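Local coordinates for DNA-binding protein HU (Anabaena sp., PDB 1P78) that binds and wraps DNA as a histone-like homodimer, stabilising it against denaturation, and is essential for heterocyst differentiation, at a contact of chain A with DNA. Residues are numbered along the deposited sequence; one frame, centred on the assembly and turned at random.

A contact of chain A with DNA. Residues 58, 60-61, 69, 71. With nucleotides of chain B.
Arg58 and Ile71 meet the minor-groove side of DG14 and DT15, two paired nucleotides of chain B, where the beta-ribbon arm typical of HU proteins reaches into the minor groove. The arm here is made of strands 58-61 and 68-71. Arg58 runs extended from CG to NE and brings its guanidinium edge-on to the deoxyribose of DG14: NH2 gives a bent hydrogen bond to the ring oxygen O4' at 2.7 Å, 127° at the hydrogen, with O4' nearly in the guanidinium plane. NH1 comes within 3.2 Å of the guanine N3, a close approach to the minor-groove edge of the base. Over one face of the guanidinium, off toward its rim, lies CD1 of Ile71, 3.5 Å above the plane; the same methyl reaches O4' of DT15 at 3.6 Å. This wedge between arginine and sugar is the tight part, and putting an alanine at Arg58 would probably leave the DG14 sugar oxygen without its donor and one flank of the isoleucine methyl bare. Met69 buries far less surface (12 Å² against 44 Å² for Ile71): its chain, bent at chi2 (74°) and chi3, touches the DT15 sugar mainly with its terminal methyl, CE, 3.6 Å from C4'. The Arg61 side chain points away from both nucleotides. Bonds to sugar and minor-groove acceptors probably depend little on base identity, suiting general DNA wrapping. Next to Gly60, the amide N of Arg61 donates a nearly straight hydrogen bond, 2.9 Å long, to the thymine O2 of DT15.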
ATOM      1  N   ARG A  58     -10.672   7.937 -21.212  1.00 22.39           N
ATOM      2  CA  ARG A  58     -10.027   7.160 -22.255  1.00 22.49           C
ATOM      3  C   ARG A  58     -11.048   6.333 -22.990  1.00 22.67           C
ATOM      4  O   ARG A  58     -12.052   5.916 -22.408  1.00 22.73           O
ATOM      5  CB  ARG A  58      -8.925   6.263 -21.713  1.00 22.07           C
ATOM      6  CG  ARG A  58      -9.300   5.426 -20.539  1.00 22.50           C
ATOM      7  CD  ARG A  58      -8.080   4.889 -19.794  1.00 23.56           C
ATOM      8  NE  ARG A  58      -8.460   3.994 -18.690  1.00 27.15           N
ATOM      9  CZ  ARG A  58      -8.806   2.705 -18.842  1.00 26.33           C
ATOM     10  NH1 ARG A  58      -8.814   2.173 -20.064  1.00 25.78           N
ATOM     11  NH2 ARG A  58      -9.131   1.940 -17.780  1.00 23.25           N
ATOM     12  N   GLY A  60     -12.748   3.167 -24.531  1.00 21.30           N
ATOM     13  CA  GLY A  60     -12.821   1.734 -24.367  1.00 20.20           C
ATOM     14  C   GLY A  60     -13.769   1.153 -25.384  1.00 20.10           C
ATOM     15  O   GLY A  60     -14.109   1.811 -26.382  1.00 19.44           O
ATOM     16  N   ARG A  61     -14.190  -0.094 -25.147  1.00 20.39           N
ATOM     17  CA  ARG A  61     -15.062  -0.802 -26.084  1.00 19.55           C
ATOM     18  C   ARG A  61     -15.954  -1.780 -25.349  1.00 19.94           C
ATOM     19  O   ARG A  61     -15.484  -2.567 -24.529  1.00 19.91           O
ATOM     20  CB  ARG A  61     -14.235  -1.535 -27.138  1.00 19.44           C
ATOM     21  CG  ARG A  61     -15.006  -1.866 -28.381  1.00 19.45           C
ATOM     22  CD  ARG A  61     -14.257  -2.709 -29.402  1.00 18.13           C
ATOM     23  NE  ARG A  61     -13.356  -1.903 -30.195  1.00 15.57           N
ATOM     24  CZ  ARG A  61     -13.720  -1.138 -31.214  1.00 16.96           C
ATOM     25  NH1 ARG A  61     -15.004  -1.088 -31.591  1.00 14.31           N
ATOM     26  NH2 ARG A  61     -12.786  -0.427 -31.862  1.00 14.44           N
ATOM     27  N   MET A  69     -16.704   3.306 -26.802  1.00 22.02           N
ATOM     28  CA  MET A  69     -17.265   4.178 -25.763  1.00 22.54           C
ATOM     29  C   MET A  69     -16.187   4.985 -25.016  1.00 23.04           C
ATOM     30  O   MET A  69     -14.993   4.737 -25.189  1.00 22.83           O
ATOM     31  CB  MET A  69     -18.151   3.381 -24.786  1.00 22.84           C
ATOM     32  CG  MET A  69     -17.592   2.033 -24.337  1.00 23.59           C
ATOM     33  SD  MET A  69     -16.252   2.342 -23.163  1.00 26.89           S
ATOM     34  CE  MET A  69     -17.262   2.988 -21.738  1.00 27.30           C
ATOM     35  N   ILE A  71     -14.512   5.960 -21.366  1.00 22.56           N
ATOM     36  CA  ILE A  71     -14.381   5.759 -19.938  1.00 22.28           C
ATOM     37  C   ILE A  71     -14.075   7.124 -19.325  1.00 21.95           C
ATOM     38  O   ILE A  71     -13.032   7.726 -19.633  1.00 22.26           O
ATOM     39  CB  ILE A  71     -13.261   4.764 -19.641  1.00 22.33           C
ATOM     40  CG1 ILE A  71     -13.511   3.466 -20.386  1.00 21.30           C
ATOM     41  CG2 ILE A  71     -13.168   4.503 -18.133  1.00 23.28           C
ATOM     42  CD1 ILE A  71     -12.418   2.449 -20.225  1.00 22.53           C
TER
ATOM     43  P    DG B  14     -10.046  -1.271 -12.555  1.00 45.51           P
ATOM     44  OP1  DG B  14     -10.608  -0.382 -11.514  1.00 45.90           O
ATOM     45  OP2  DG B  14     -10.000  -2.748 -12.341  1.00 44.70           O
ATOM     46  O5'  DG B  14     -10.823  -0.934 -13.924  1.00 44.45           O
ATOM     47  C5'  DG B  14     -10.860   0.428 -14.407  1.00 43.06           C
ATOM     48  C4'  DG B  14     -11.391   0.442 -15.816  1.00 42.70           C
ATOM     49  O4'  DG B  14     -10.406  -0.125 -16.714  1.00 42.46           O
ATOM     50  C3'  DG B  14     -12.650  -0.391 -15.975  1.00 42.53           C
ATOM     51  O3'  DG B  14     -13.667   0.438 -16.464  1.00 42.42           O
ATOM     52  C2'  DG B  14     -12.279  -1.480 -16.970  1.00 42.05           C
ATOM     53  C1'  DG B  14     -11.083  -0.882 -17.690  1.00 41.24           C
ATOM     54  N9   DG B  14     -10.174  -1.870 -18.265  1.00 39.01           N
ATOM     55  C8   DG B  14      -9.696  -3.015 -17.665  1.00 39.19           C
ATOM     56  N7   DG B  14      -8.883  -3.707 -18.423  1.00 38.90           N
ATOM     57  C5   DG B  14      -8.810  -2.981 -19.613  1.00 36.40           C
ATOM     58  C6   DG B  14      -8.095  -3.236 -20.818  1.00 35.00           C
ATOM     59  O6   DG B  14      -7.366  -4.183 -21.102  1.00 35.27           O
ATOM     60  N1   DG B  14      -8.298  -2.267 -21.790  1.00 34.74           N
ATOM     61  C2   DG B  14      -9.107  -1.160 -21.594  1.00 35.11           C
ATOM     62  N2   DG B  14      -9.196  -0.324 -22.624  1.00 30.78           N
ATOM     63  N3   DG B  14      -9.793  -0.898 -20.473  1.00 35.82           N
ATOM     64  C4   DG B  14      -9.606  -1.845 -19.523  1.00 37.64           C
ATOM     65  P    DT B  15     -15.119   0.354 -15.848  1.00 41.91           P
ATOM     66  OP1  DT B  15     -15.395   1.667 -15.284  1.00 44.08           O
ATOM     67  OP2  DT B  15     -15.185  -0.869 -15.032  1.00 42.94           O
ATOM     68  O5'  DT B  15     -16.044   0.187 -17.158  1.00 44.26           O
ATOM     69  C5'  DT B  15     -16.007   1.086 -18.251  1.00 40.41           C
ATOM     70  C4'  DT B  15     -15.948   0.354 -19.583  1.00 39.23           C
ATOM     71  O4'  DT B  15     -14.691  -0.336 -19.767  1.00 40.54           O
ATOM     72  C3'  DT B  15     -16.957  -0.745 -19.889  1.00 37.37           C
ATOM     73  O3'  DT B  15     -18.139  -0.143 -20.452  1.00 34.92           O
ATOM     74  C2'  DT B  15     -16.280  -1.637 -20.933  1.00 37.75           C
ATOM     75  C1'  DT B  15     -14.854  -1.096 -20.951  1.00 38.03           C
ATOM     76  N1   DT B  15     -13.797  -2.116 -20.951  1.00 37.70           N
ATOM     77  C2   DT B  15     -12.885  -2.105 -21.994  1.00 36.15           C
ATOM     78  O2   DT B  15     -12.930  -1.282 -22.881  1.00 36.22           O
ATOM     79  N3   DT B  15     -11.930  -3.091 -21.947  1.00 33.75           N
ATOM     80  C4   DT B  15     -11.782  -4.025 -20.947  1.00 35.54           C
ATOM     81  O4   DT B  15     -10.880  -4.843 -20.956  1.00 34.27           O
ATOM     82  C5   DT B  15     -12.766  -3.986 -19.883  1.00 37.45           C
ATOM     83  C7   DT B  15     -12.692  -4.994 -18.777  1.00 39.15           C
ATOM     84  C6   DT B  15     -13.714  -3.042 -19.915  1.00 37.32           C
TER